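Local structure of unsaturated glucuronyl hydrolase (2ZZR) at residues A[130-133]-A[134-137]; A[378-381]-A[382-386]. The protein hydrolyses unsaturated chondroitin, hyaluronan and heparin disaccharides, releasing the unsaturated uronic acid from both (1->3)- and (1->4)-linked substrates. One frame throughout, in Å; residues are numbered along the deposited sequence.

Both contacts are local, each formed within a few residues of chain in this alpha-barrel glycoside hydrolase of family 88. Contact 1 is the tight turn that joins helix 115-130 to helix 133-147, at the surface, its centre about 23 Å from the centre of the chain and away from the probable substrate-binding residues. Contact 2 is one buried piece of helix 376-390, its centre about 10 Å from that of the chain, where the Y381 side chain comes within about 4 Å of that of W250, which probably binds substrate, and about 7 Å of that of R246, another likely substrate-binding residue. The contact centres lie 23 Å apart and their nearest atoms about 14 Å, so the two do not touch.

Contact 1 (A[130-133]-A[134-137])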
ATOM      1  N   ASN A 130     -18.396  10.888   4.686  1.00 21.25           N
ATOM      2  CA  ASN A 130     -19.623  11.405   5.303  1.00 21.50           C
ATOM      3  C   ASN A 130     -19.555  11.728   6.803  1.00 21.73           C
ATOM      4  O   ASN A 130     -20.571  12.059   7.417  1.00 22.06           O
ATOM      5  CB  ASN A 130     -20.815  10.481   4.977  1.00 21.37           C
ATOM      6  CG  ASN A 130     -20.634   9.056   5.505  1.00 20.93           C
ATOM      7  OD1 ASN A 130     -20.980   8.086   4.830  1.00 22.79           O
ATOM      8  ND2 ASN A 130     -20.103   8.931   6.705  1.00 18.65           N
ATOM      9  N   GLY A 131     -18.367  11.629   7.395  1.00 21.70           N
ATOM     10  CA  GLY A 131     -18.179  11.973   8.804  1.00 21.84           C
ATOM     11  C   GLY A 131     -18.814  11.033   9.820  1.00 21.99           C
ATOM     12  O   GLY A 131     -19.006  11.415  10.976  1.00 22.17           O
ATOM     13  N   ASP A 132     -19.121   9.803   9.403  1.00 22.37           N
ATOM     14  CA  ASP A 132     -19.765   8.819  10.289  1.00 22.54           C
ATOM     15  C   ASP A 132     -19.023   8.668  11.620  1.00 22.71           C
ATOM     16  O   ASP A 132     -17.823   8.384  11.647  1.00 22.56           O
ATOM     17  CB  ASP A 132     -19.929   7.466   9.589  1.00 22.34           C
ATOM     18  CG  ASP A 132     -20.717   6.472  10.422  1.00 23.00           C
ATOM     19  OD1 ASP A 132     -21.965   6.456  10.294  1.00 23.23           O
ATOM     20  OD2 ASP A 132     -20.099   5.735  11.226  1.00 21.22           O
ATOM     21  N   VAL A 133     -19.743   8.871  12.722  1.00 22.58           N
ATOM     22  CA  VAL A 133     -19.126   8.893  14.051  1.00 22.80           C
ATOM     23  C   VAL A 133     -18.658   7.521  14.550  1.00 22.39           C
ATOM     24  O   VAL A 133     -17.723   7.443  15.347  1.00 22.22           O
ATOM     25  CB  VAL A 133     -20.032   9.575  15.116  1.00 23.04           C
ATOM     26  CG1 VAL A 133     -20.243  11.050  14.760  1.00 23.70           C
ATOM     27  CG2 VAL A 133     -21.363   8.844  15.262  1.00 24.06           C
ATOM     28  N   LYS A 134     -19.305   6.452  14.093  1.00 22.34           N
ATOM     29  CA  LYS A 134     -18.872   5.095  14.453  1.00 22.40           C
ATOM     30  C   LYS A 134     -17.613   4.709  13.674  1.00 22.05           C
ATOM     31  O   LYS A 134     -16.748   3.996  14.191  1.00 22.13           O
ATOM     32  CB  LYS A 134     -19.988   4.071  14.238  1.00 22.86           C
ATOM     33  CG  LYS A 134     -21.098   4.158  15.290  1.00 24.09           C
ATOM     34  CD  LYS A 134     -22.066   2.985  15.194  1.00 27.16           C
ATOM     35  CE  LYS A 134     -23.096   3.024  16.323  1.00 29.03           C
ATOM     36  NZ  LYS A 134     -22.534   2.545  17.623  1.00 30.55           N
ATOM     37  N   ALA A 135     -17.517   5.195  12.438  1.00 21.63           N
ATOM     38  CA  ALA A 135     -16.297   5.047  11.633  1.00 21.04           C
ATOM     39  C   ALA A 135     -15.117   5.769  12.295  1.00 20.91           C
ATOM     40  O   ALA A 135     -14.001   5.237  12.347  1.00 20.52           O
ATOM     41  CB  ALA A 135     -16.525   5.559  10.213  1.00 21.00           C
ATOM     42  N   LEU A 136     -15.370   6.972  12.811  1.00 20.62           N
ATOM     43  CA  LEU A 136     -14.367   7.709  13.569  1.00 20.55           C
ATOM     44  C   LEU A 136     -13.971   6.968  14.847  1.00 20.40           C
ATOM     45  O   LEU A 136     -12.790   6.831  15.148  1.00 20.13           O
ATOM     46  CB  LEU A 136     -14.856   9.125  13.896  1.00 20.64           C
ATOM     47  CG  LEU A 136     -13.924  10.021  14.718  1.00 20.71           C
ATOM     48  CD1 LEU A 136     -12.578  10.228  14.016  1.00 20.68           C
ATOM     49  CD2 LEU A 136     -14.584  11.366  15.023  1.00 20.82           C
ATOM     50  N   GLU A 137     -14.972   6.493  15.587  1.00 20.14           N
ATOM     51  CA  GLU A 137     -14.749   5.761  16.830  1.00 20.25           C
ATOM     52  C   GLU A 137     -13.839   4.552  16.602  1.00 19.24           C
ATOM     53  O   GLU A 137     -12.872   4.349  17.335  1.00 19.17           O
ATOM     54  CB  GLU A 137     -16.090   5.309  17.413  1.00 20.19           C
ATOM     55  CG  GLU A 137     -15.983   4.564  18.735  1.00 21.40           C
ATOM     56  CD  GLU A 137     -17.312   3.979  19.185  1.00 22.04           C
ATOM     57  OE1 GLU A 137     -17.295   3.114  20.084  1.00 24.79           O
ATOM     58  OE2 GLU A 137     -18.366   4.369  18.635  1.00 24.15           O
TER
HETATM   59  O   HOH W   1     -19.769   6.689  17.718  1.00 42.74           O
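D132 reaches forward to K134 and A135 as the N-cap of helix 133-147, just past the glycine that ends helix 115-130. G131, with positive phi (70°), turns the chain between the two helices. The tight part of the contact is the cap itself. With CG of D132 trans to its backbone N (chi1 -174°), the carboxylate leans forward over the amides of the first turn, and the single oxygen OD2 meets two of them. A135 N donates to D132 OD2 at 2.9 Å, through the lone pair directed away from OD1, while the bond from K134 N to the same OD2 is weak, bent to 121°. The A135 methyl lies against D132, its CB 3.4 Å from D132 O and 4.0 Å from D132 CB. The same carbonyl oxygen accepts from L136 N, the first backbone bond of the helix. D132 and A135 both rest on E126 of helix 115-130, and L136 packs against Y127 of that helix and F184 of helix 180-189.

The other side is looser: V133 and K134 are exposed, though the K134 chain still lies on L98 and L101 of helix 87-105. V133 O takes E137 N at 2.9 Å, and E137 also forms a salt bridge with K141 through OE1. A water bridges the two residues, donating to E137 OE2 at 2.9 Å and more weakly to V133 O at 3.2 Å.

Contact 2 (A[378-381]-A[382-386]); sequences GDYY and YLEAL
E384 OE1 is gripped by two donors: the hydroxyl of Y380, one turn earlier on helix 376-390, and the indole NE1 of the C-terminal residue W397. Y380 OH donates to E384 OE1 across 2.7 Å, an i to i+4 side-chain bond on a buried part of the helix, and uses the lone pair turned away from OE2. OE1 sits at the edge of the Y380 ring near its plane, only 3.1 Å from Y380 CE1, and the carboxylate stands almost upright to that ring, the planes 86° apart. The acid gets there because its CG is trans to the backbone N (chi1 -166°) and the chain beyond runs extended. E384 OE2 forms a salt bridge with R388, so both oxygens of this buried carboxylate are engaged, which would probably favour its charged form.

Y381 runs alongside E384, pointing the same way, with CD1 and CE1 each 4.2 Å from E384 OE1. Its ring also takes Y380 CD1 over one face, 3.6 Å above the plane and offset toward the rim, and the Y381 side chain lies about 4 Å from that of W250, a probable substrate-binding residue.

D379 is held by Y60 and by the backbone of L357 and L358. Y382 and L386 pack on helices 25-46 and 328-346. Between these two residues, L386 CD1 lies 3.6 Å above the Y382 ring, near its rim, and Y382 CB is 3.2 Å from G378 O.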
ATOM      1  N   GLY A 378      -3.803  -5.429  -4.167  1.00 12.78           N
ATOM      2  CA  GLY A 378      -3.546  -5.092  -5.568  1.00 12.89           C
ATOM      3  C   GLY A 378      -4.800  -4.549  -6.231  1.00 13.07           C
ATOM      4  O   GLY A 378      -4.743  -3.553  -6.954  1.00 12.80           O
ATOM      5  N   ASP A 379      -5.936  -5.193  -5.968  1.00 13.10           N
ATOM      6  CA  ASP A 379      -7.229  -4.696  -6.453  1.00 13.39           C
ATOM      7  C   ASP A 379      -7.499  -3.296  -5.922  1.00 13.66           C
ATOM      8  O   ASP A 379      -7.877  -2.395  -6.683  1.00 13.78           O
ATOM      9  CB  ASP A 379      -8.365  -5.613  -6.001  1.00 13.63           C
ATOM     10  CG  ASP A 379      -8.420  -6.914  -6.780  1.00 13.63           C
ATOM     11  OD1 ASP A 379      -7.557  -7.153  -7.655  1.00 13.48           O
ATOM     12  OD2 ASP A 379      -9.351  -7.703  -6.507  1.00 15.35           O
ATOM     13  N   TYR A 380      -7.296  -3.128  -4.614  1.00 13.27           N
ATOM     14  CA  TYR A 380      -7.531  -1.854  -3.964  1.00 13.27           C
ATOM     15  C   TYR A 380      -6.658  -0.730  -4.558  1.00 13.19           C
ATOM     16  O   TYR A 380      -7.180   0.329  -4.931  1.00 12.96           O
ATOM     17  CB  TYR A 380      -7.369  -1.916  -2.427  1.00 13.09           C
ATOM     18  CG  TYR A 380      -7.461  -0.513  -1.895  1.00 13.00           C
ATOM     19  CD1 TYR A 380      -6.311   0.245  -1.698  1.00 11.63           C
ATOM     20  CD2 TYR A 380      -8.702   0.102  -1.711  1.00 13.51           C
ATOM     21  CE1 TYR A 380      -6.382   1.562  -1.288  1.00 12.71           C
ATOM     22  CE2 TYR A 380      -8.786   1.429  -1.293  1.00 14.12           C
ATOM     23  CZ  TYR A 380      -7.615   2.150  -1.094  1.00 13.83           C
ATOM     24  OH  TYR A 380      -7.647   3.461  -0.700  1.00 13.62           O
ATOM     25  N   TYR A 381      -5.342  -0.947  -4.631  1.00 12.73           N
ATOM     26  CA  TYR A 381      -4.444   0.113  -5.111  1.00 12.85           C
ATOM     27  C   TYR A 381      -4.601   0.402  -6.609  1.00 13.14           C
ATOM     28  O   TYR A 381      -4.403   1.537  -7.056  1.00 13.05           O
ATOM     29  CB  TYR A 381      -2.983  -0.158  -4.717  1.00 12.60           C
ATOM     30  CG  TYR A 381      -2.763  -0.031  -3.223  1.00 12.51           C
ATOM     31  CD1 TYR A 381      -2.930   1.197  -2.576  1.00 12.09           C
ATOM     32  CD2 TYR A 381      -2.383  -1.138  -2.454  1.00 12.48           C
ATOM     33  CE1 TYR A 381      -2.745   1.318  -1.200  1.00 11.57           C
ATOM     34  CE2 TYR A 381      -2.189  -1.024  -1.086  1.00 11.65           C
ATOM     35  CZ  TYR A 381      -2.363   0.198  -0.468  1.00 12.61           C
ATOM     36  OH  TYR A 381      -2.179   0.305   0.882  1.00 12.31           O
ATOM     37  N   TYR A 382      -4.980  -0.618  -7.373  1.00 12.92           N
ATOM     38  CA  TYR A 382      -5.313  -0.423  -8.780  1.00 13.27           C
ATOM     39  C   TYR A 382      -6.508   0.529  -8.907  1.00 13.21           C
ATOM     40  O   TYR A 382      -6.442   1.533  -9.624  1.00 13.12           O
ATOM     41  CB  TYR A 382      -5.596  -1.775  -9.450  1.00 13.49           C
ATOM     42  CG  TYR A 382      -6.199  -1.685 -10.835  1.00 14.20           C
ATOM     43  CD1 TYR A 382      -5.486  -1.124 -11.896  1.00 14.04           C
ATOM     44  CD2 TYR A 382      -7.482  -2.181 -11.084  1.00 14.68           C
ATOM     45  CE1 TYR A 382      -6.041  -1.047 -13.171  1.00 15.74           C
ATOM     46  CE2 TYR A 382      -8.045  -2.115 -12.360  1.00 15.57           C
ATOM     47  CZ  TYR A 382      -7.320  -1.543 -13.392  1.00 14.56           C
ATOM     48  OH  TYR A 382      -7.859  -1.473 -14.658  1.00 16.17           O
ATOM     49  N   LEU A 383      -7.590   0.229  -8.194  1.00 13.03           N
ATOM     50  CA  LEU A 383      -8.762   1.105  -8.206  1.00 13.07           C
ATOM     51  C   LEU A 383      -8.459   2.489  -7.603  1.00 12.82           C
ATOM     52  O   LEU A 383      -8.947   3.501  -8.102  1.00 12.89           O
ATOM     53  CB  LEU A 383      -9.957   0.442  -7.520  1.00 13.34           C
ATOM     54  CG  LEU A 383     -11.307   1.161  -7.590  1.00 14.06           C
ATOM     55  CD1 LEU A 383     -11.706   1.444  -9.039  1.00 15.37           C
ATOM     56  CD2 LEU A 383     -12.369   0.327  -6.881  1.00 13.74           C
ATOM     57  N   GLU A 384      -7.640   2.542  -6.553  1.00 12.08           N
ATOM     58  CA  GLU A 384      -7.233   3.835  -5.997  1.00 11.82           C
ATOM     59  C   GLU A 384      -6.474   4.664  -7.035  1.00 11.80           C
ATOM     60  O   GLU A 384      -6.684   5.880  -7.135  1.00 12.00           O
ATOM     61  CB  GLU A 384      -6.409   3.679  -4.712  1.00 11.67           C
ATOM     62  CG  GLU A 384      -6.280   4.997  -3.961  1.00 11.58           C
ATOM     63  CD  GLU A 384      -5.165   4.989  -2.942  1.00 12.06           C
ATOM     64  OE1 GLU A 384      -5.396   4.487  -1.828  1.00 12.79           O
ATOM     65  OE2 GLU A 384      -4.072   5.509  -3.254  1.00 12.79           O
ATOM     66  N   ALA A 385      -5.605   4.013  -7.811  1.00 11.75           N
ATOM     67  CA  ALA A 385      -4.870   4.696  -8.877  1.00 11.89           C
ATOM     68  C   ALA A 385      -5.833   5.258  -9.915  1.00 12.31           C
ATOM     69  O   ALA A 385      -5.695   6.407 -10.346  1.00 12.20           O
ATOM     70  CB  ALA A 385      -3.869   3.755  -9.543  1.00 11.93           C
ATOM     71  N   LEU A 386      -6.814   4.445 -10.302  1.00 12.31           N
ATOM     72  CA  LEU A 386      -7.813   4.876 -11.275  1.00 12.69           C
ATOM     73  C   LEU A 386      -8.571   6.106 -10.780  1.00 12.46           C
ATOM     74  O   LEU A 386      -8.702   7.106 -11.518  1.00 13.31           O
ATOM     75  CB  LEU A 386      -8.776   3.731 -11.592  1.00 12.50           C
ATOM     76  CG  LEU A 386      -8.170   2.569 -12.387  1.00 13.20           C
ATOM     77  CD1 LEU A 386      -9.227   1.461 -12.551  1.00 13.23           C
ATOM     78  CD2 LEU A 386      -7.635   3.026 -13.742  1.00 13.93           C
TER